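Local coordinates for protein glutathione S-transferase 2 (Heligmosomoides polygyrus, PDB 1TW9) that probably catalyses the transfer of glutathione to electrophilic substrates, releasing a halide from organic halides, as a sigma-type glutathione transferase, at residues A[153-165]-A[181-194]. Residues are numbered along the deposited sequence; the frame is centred on the assembly and turned at random.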
loop_
_atom_site.group_PDB
_atom_site.type_symbol
_atom_site.label_atom_id
_atom_site.label_comp_id
_atom_site.label_asym_id
_atom_site.label_seq_id
_atom_site.Cartn_x
_atom_site.Cartn_y
_atom_site.Cartn_z
ATOM N N ILE A 153 3.006 -19.216 3.931
ATOM C CA ILE A 153 3.088 -18.014 4.725
ATOM C C ILE A 153 3.422 -16.856 3.829
ATOM O O ILE A 153 4.228 -16.994 2.847
ATOM C CB ILE A 153 4.164 -18.214 5.814
ATOM C CG1 ILE A 153 4.179 -17.073 6.837
ATOM C CG2 ILE A 153 5.537 -18.368 5.233
ATOM C CD1 ILE A 153 4.932 -17.332 8.156
ATOM N N SER A 154 2.841 -15.689 4.132
ATOM C CA SER A 154 3.160 -14.482 3.359
ATOM C C SER A 154 3.443 -13.348 4.337
ATOM O O SER A 154 3.101 -13.435 5.540
ATOM C CB SER A 154 2.050 -14.061 2.441
ATOM O OG SER A 154 0.896 -13.680 3.171
ATOM N N TRP A 155 3.892 -12.241 3.778
ATOM C CA TRP A 155 4.246 -11.061 4.660
ATOM C C TRP A 155 3.022 -10.492 5.361
ATOM O O TRP A 155 3.156 -9.945 6.502
ATOM C CB TRP A 155 4.946 -9.983 3.867
ATOM C CG TRP A 155 4.177 -9.358 2.751
ATOM C CD1 TRP A 155 4.000 -9.833 1.463
ATOM C CD2 TRP A 155 3.600 -8.043 2.765
ATOM N NE1 TRP A 155 3.314 -8.896 0.704
ATOM C CE2 TRP A 155 3.016 -7.815 1.495
ATOM C CE3 TRP A 155 3.403 -7.094 3.760
ATOM C CZ2 TRP A 155 2.322 -6.640 1.180
ATOM C CZ3 TRP A 155 2.742 -5.924 3.421
ATOM C CH2 TRP A 155 2.223 -5.708 2.157
ATOM N N VAL A 156 1.849 -10.630 4.784
ATOM C CA VAL A 156 0.618 -10.107 5.487
ATOM C C VAL A 156 0.277 -11.026 6.670
ATOM O O VAL A 156 -0.213 -10.559 7.694
ATOM C CB VAL A 156 -0.620 -9.858 4.603
ATOM C CG1 VAL A 156 -1.295 -11.201 4.152
ATOM C CG2 VAL A 156 -1.591 -8.950 5.336
ATOM N N ASP A 157 0.543 -12.331 6.594
ATOM C CA ASP A 157 0.428 -13.184 7.791
ATOM C C ASP A 157 1.313 -12.646 8.943
ATOM O O ASP A 157 0.873 -12.552 10.092
ATOM C CB ASP A 157 0.867 -14.597 7.512
ATOM C CG ASP A 157 -0.045 -15.331 6.616
ATOM O OD1 ASP A 157 -1.301 -15.409 6.876
ATOM O OD2 ASP A 157 0.491 -15.925 5.605
ATOM N N LEU A 158 2.555 -12.315 8.629
ATOM C CA LEU A 158 3.484 -11.697 9.565
ATOM C C LEU A 158 2.980 -10.387 10.135
ATOM O O LEU A 158 3.104 -10.162 11.362
ATOM C CB LEU A 158 4.929 -11.467 8.997
ATOM C CG LEU A 158 5.647 -12.653 8.442
ATOM C CD1 LEU A 158 6.870 -12.250 7.746
ATOM C CD2 LEU A 158 5.891 -13.623 9.491
ATOM N N LEU A 159 2.439 -9.513 9.299
ATOM C CA LEU A 159 2.002 -8.204 9.731
ATOM C C LEU A 159 0.782 -8.362 10.691
ATOM O O LEU A 159 0.742 -7.724 11.750
ATOM C CB LEU A 159 1.624 -7.455 8.473
ATOM C CG LEU A 159 1.149 -6.040 8.593
ATOM C CD1 LEU A 159 2.280 -5.178 9.131
ATOM C CD2 LEU A 159 0.669 -5.523 7.289
ATOM N N VAL A 160 -0.174 -9.177 10.277
ATOM C CA VAL A 160 -1.386 -9.405 11.087
ATOM C C VAL A 160 -1.065 -10.061 12.413
ATOM O O VAL A 160 -1.500 -9.517 13.480
ATOM C CB VAL A 160 -2.486 -10.107 10.293
ATOM C CG1 VAL A 160 -3.715 -10.438 11.208
ATOM C CG2 VAL A 160 -2.977 -9.147 9.143
ATOM N N ALA A 161 -0.265 -11.142 12.394
ATOM C CA ALA A 161 0.011 -11.933 13.583
ATOM C C ALA A 161 0.754 -11.054 14.588
ATOM O O ALA A 161 0.510 -11.103 15.775
ATOM C CB ALA A 161 0.847 -13.171 13.259
ATOM N N GLU A 162 1.659 -10.213 14.109
ATOM C CA GLU A 162 2.403 -9.374 15.047
ATOM C C GLU A 162 1.534 -8.342 15.723
ATOM O O GLU A 162 1.626 -8.112 16.925
ATOM C CB GLU A 162 3.585 -8.696 14.307
ATOM C CG GLU A 162 4.377 -7.699 15.151
ATOM C CD GLU A 162 5.271 -8.338 16.243
ATOM O OE1 GLU A 162 5.594 -7.605 17.208
ATOM O OE2 GLU A 162 5.613 -9.571 16.221
ATOM N N HIS A 163 0.589 -7.766 14.973
ATOM C CA HIS A 163 -0.316 -6.804 15.515
ATOM C C HIS A 163 -1.208 -7.472 16.555
ATOM O O HIS A 163 -1.389 -6.955 17.644
ATOM C CB HIS A 163 -1.177 -6.171 14.417
ATOM C CG HIS A 163 -2.159 -5.168 14.951
ATOM N ND1 HIS A 163 -1.771 -3.981 15.556
ATOM C CD2 HIS A 163 -3.505 -5.237 15.091
ATOM C CE1 HIS A 163 -2.844 -3.353 15.989
ATOM N NE2 HIS A 163 -3.908 -4.089 15.720
ATOM N N VAL A 164 -1.738 -8.618 16.221
ATOM C CA VAL A 164 -2.635 -9.357 17.097
ATOM C C VAL A 164 -1.928 -9.754 18.406
ATOM O O VAL A 164 -2.520 -9.637 19.477
ATOM C CB VAL A 164 -3.274 -10.558 16.307
ATOM C CG1 VAL A 164 -4.065 -11.473 17.255
ATOM C CG2 VAL A 164 -4.158 -10.018 15.201
ATOM N N ALA A 165 -0.666 -10.168 18.318
ATOM C CA ALA A 165 0.139 -10.504 19.485
ATOM C C ALA A 165 0.333 -9.316 20.378
ATOM O O ALA A 165 0.142 -9.363 21.604
ATOM C CB ALA A 165 1.515 -11.075 19.055
ATOM N N VAL A 181 -8.343 -16.223 14.477
ATOM C CA VAL A 181 -7.311 -15.203 14.432
ATOM C C VAL A 181 -6.271 -15.513 15.478
ATOM O O VAL A 181 -5.099 -15.372 15.218
ATOM C CB VAL A 181 -7.883 -13.798 14.656
ATOM C CG1 VAL A 181 -6.765 -12.770 14.860
ATOM C CG2 VAL A 181 -8.777 -13.374 13.524
ATOM N N LYS A 182 -6.692 -15.925 16.677
ATOM C CA LYS A 182 -5.702 -16.329 17.696
ATOM C C LYS A 182 -4.833 -17.499 17.206
ATOM O O LYS A 182 -3.630 -17.494 17.450
ATOM C CB LYS A 182 -6.355 -16.781 19.027
ATOM C CG LYS A 182 -5.231 -16.918 20.090
ATOM C CD LYS A 182 -5.594 -17.189 21.436
ATOM C CE LYS A 182 -4.275 -17.286 22.293
ATOM N NZ LYS A 182 -4.646 -17.336 23.761
ATOM N N ALA A 183 -5.456 -18.508 16.599
ATOM C CA ALA A 183 -4.816 -19.724 16.125
ATOM C C ALA A 183 -3.768 -19.328 15.077
ATOM O O ALA A 183 -2.646 -19.820 15.025
ATOM C CB ALA A 183 -5.874 -20.624 15.465
ATOM N N HIS A 184 -4.167 -18.381 14.252
ATOM C CA HIS A 184 -3.273 -17.858 13.191
ATOM C C HIS A 184 -2.085 -17.135 13.801
ATOM O O HIS A 184 -0.951 -17.389 13.432
ATOM C CB HIS A 184 -4.040 -16.962 12.217
ATOM C CG HIS A 184 -3.187 -16.218 11.239
ATOM N ND1 HIS A 184 -2.636 -14.994 11.507
ATOM C CD2 HIS A 184 -2.794 -16.545 9.982
ATOM C CE1 HIS A 184 -1.942 -14.589 10.441
ATOM N NE2 HIS A 184 -2.054 -15.507 9.492
ATOM N N MET A 185 -2.350 -16.284 14.768
ATOM C CA MET A 185 -1.304 -15.593 15.476
ATOM C C MET A 185 -0.304 -16.581 16.027
ATOM O O MET A 185 0.930 -16.401 15.870
ATOM C CB MET A 185 -1.929 -14.737 16.578
ATOM C CG MET A 185 -1.004 -13.797 17.263
ATOM S SD MET A 185 -1.247 -13.767 19.051
ATOM C CE MET A 185 -0.030 -14.967 19.099
ATOM N N GLU A 186 -0.796 -17.653 16.651
ATOM C CA GLU A 186 0.133 -18.593 17.277
ATOM C C GLU A 186 0.912 -19.373 16.229
ATOM O O GLU A 186 2.118 -19.578 16.367
ATOM C CB GLU A 186 -0.603 -19.502 18.190
ATOM C CG GLU A 186 -1.179 -18.752 19.357
ATOM C CD GLU A 186 -0.214 -18.274 20.448
ATOM O OE1 GLU A 186 -0.759 -17.667 21.407
ATOM O OE2 GLU A 186 1.042 -18.458 20.426
ATOM N N ARG A 187 0.232 -19.767 15.178
ATOM C CA ARG A 187 0.910 -20.512 14.110
ATOM C C ARG A 187 2.028 -19.687 13.526
ATOM O O ARG A 187 3.119 -20.168 13.300
ATOM C CB ARG A 187 -0.125 -20.763 13.034
ATOM C CG ARG A 187 0.302 -21.399 11.786
ATOM C CD ARG A 187 -0.894 -21.447 10.807
ATOM N NE ARG A 187 -2.026 -22.267 11.339
ATOM C CZ ARG A 187 -3.289 -21.869 11.590
ATOM N NH1 ARG A 187 -3.794 -20.614 11.390
ATOM N NH2 ARG A 187 -4.085 -22.806 12.049
ATOM N N ILE A 188 1.744 -18.430 13.249
ATOM C CA ILE A 188 2.734 -17.569 12.606
ATOM C C ILE A 188 3.900 -17.310 13.539
ATOM O O ILE A 188 5.044 -17.362 13.173
ATOM C CB ILE A 188 2.106 -16.268 12.106
ATOM C CG1 ILE A 188 1.031 -16.568 11.077
ATOM C CG2 ILE A 188 3.177 -15.356 11.472
ATOM C CD1 ILE A 188 1.485 -17.449 9.909
ATOM N N GLN A 189 3.578 -16.975 14.762
ATOM C CA GLN A 189 4.608 -16.557 15.705
ATOM C C GLN A 189 5.410 -17.700 16.270
ATOM O O GLN A 189 6.470 -17.431 16.868
ATOM C CB GLN A 189 4.059 -15.644 16.785
ATOM C CG GLN A 189 3.423 -14.355 16.162
ATOM C CD GLN A 189 3.969 -13.078 16.699
ATOM O OE1 GLN A 189 4.463 -12.161 15.956
ATOM N NE2 GLN A 189 3.910 -12.980 17.982
ATOM N N GLN A 190 4.922 -18.940 16.143
ATOM C CA GLN A 190 5.701 -20.118 16.479
ATOM C C GLN A 190 6.482 -20.694 15.289
ATOM O O GLN A 190 7.260 -21.656 15.452
ATOM C CB GLN A 190 4.782 -21.190 17.076
ATOM C CG GLN A 190 4.182 -20.788 18.457
ATOM C CD GLN A 190 5.243 -20.301 19.495
ATOM O OE1 GLN A 190 5.188 -19.153 19.947
ATOM N NE2 GLN A 190 6.183 -21.132 19.819
ATOM N N THR A 191 6.317 -20.118 14.088
ATOM C CA THR A 191 7.131 -20.544 12.931
ATOM C C THR A 191 8.595 -20.442 13.353
ATOM O O THR A 191 8.959 -19.390 13.884
ATOM C CB THR A 191 6.838 -19.619 11.747
ATOM O OG1 THR A 191 5.430 -19.674 11.439
ATOM C CG2 THR A 191 7.483 -20.077 10.558
ATOM N N PRO A 192 9.416 -21.507 13.283
ATOM C CA PRO A 192 10.730 -21.481 13.966
ATOM C C PRO A 192 11.574 -20.191 13.790
ATOM O O PRO A 192 12.067 -19.652 14.764
ATOM C CB PRO A 192 11.429 -22.728 13.446
ATOM C CG PRO A 192 10.306 -23.679 13.237
ATOM C CD PRO A 192 9.095 -22.867 12.822
ATOM N N ARG A 193 11.773 -19.723 12.559
ATOM C CA ARG A 193 12.578 -18.505 12.360
ATOM C C ARG A 193 11.961 -17.239 12.936
ATOM O O ARG A 193 12.678 -16.289 13.363
ATOM C CB ARG A 193 12.837 -18.346 10.874
ATOM C CG ARG A 193 13.867 -19.320 10.382
ATOM C CD ARG A 193 13.999 -19.266 8.889
ATOM N NE ARG A 193 15.069 -20.109 8.442
ATOM C CZ ARG A 193 15.363 -20.307 7.151
ATOM N NH1 ARG A 193 14.654 -19.706 6.176
ATOM N NH2 ARG A 193 16.377 -21.098 6.825
ATOM N N ILE A 194 10.637 -17.188 12.973
ATOM C CA ILE A 194 9.988 -16.067 13.561
ATOM C C ILE A 194 10.030 -16.141 15.113
ATOM O O ILE A 194 10.338 -15.154 15.809
ATOM C CB ILE A 194 8.527 -16.025 13.078
ATOM C CG1 ILE A 194 8.456 -15.869 11.537
ATOM C CG2 ILE A 194 7.768 -14.910 13.799
ATOM C CD1 ILE A 194 9.120 -14.661 11.025
#
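Ala161 plugs helix 155-165 into helix 181-189: its methyl is a knob in the hole made by His184, Met185, Ile188 and Gln189, with Ala161 CB 3.5 Å from Ile188 CB. The two axes are 8.6 Å apart here and cross at -111°. At one end of this interface, His184 NE2 donates to Asp157 OD1 over 2.7 Å, almost straight at 169°. Asp157 OD1 lies close to the imidazole plane, at its edge, while the carboxylate plane is turned 47° from the ring; the N-H comes in on the anti side of OD1, tilted out of the carboxylate plane. Asp157 OD1 also accepts from the backbone of Leu148, while OD2 takes the Ser154 amide N at 2.8 Å, pinning both oxygens. With an alanine in place of Asp157, the His184 N-H and the backbone N-H groups of Ser154 and Leu148 would probably lose their acceptor, leaving the imidazole freer to turn. Beside this, Ile188 CD1 touches Asp157 CB and Ile153 CD1, while its CG2 branch meets Leu158 CD2, which also reaches Ile194 CD1 at 3.7 Å. At the other end, Met185, its CG anti to the backbone N and its chain bent beyond, brings SD against Ala165 CA, and Val164 packs against Val181 CG1. The Ser154 amide-Asp157 carboxylate bond, half of an N-capping box, and the hydrophobic staple of Ile153 CD1 4.1 Å from Leu158 CD2 are known from the core helix of the glutathione transferase C-terminal domain.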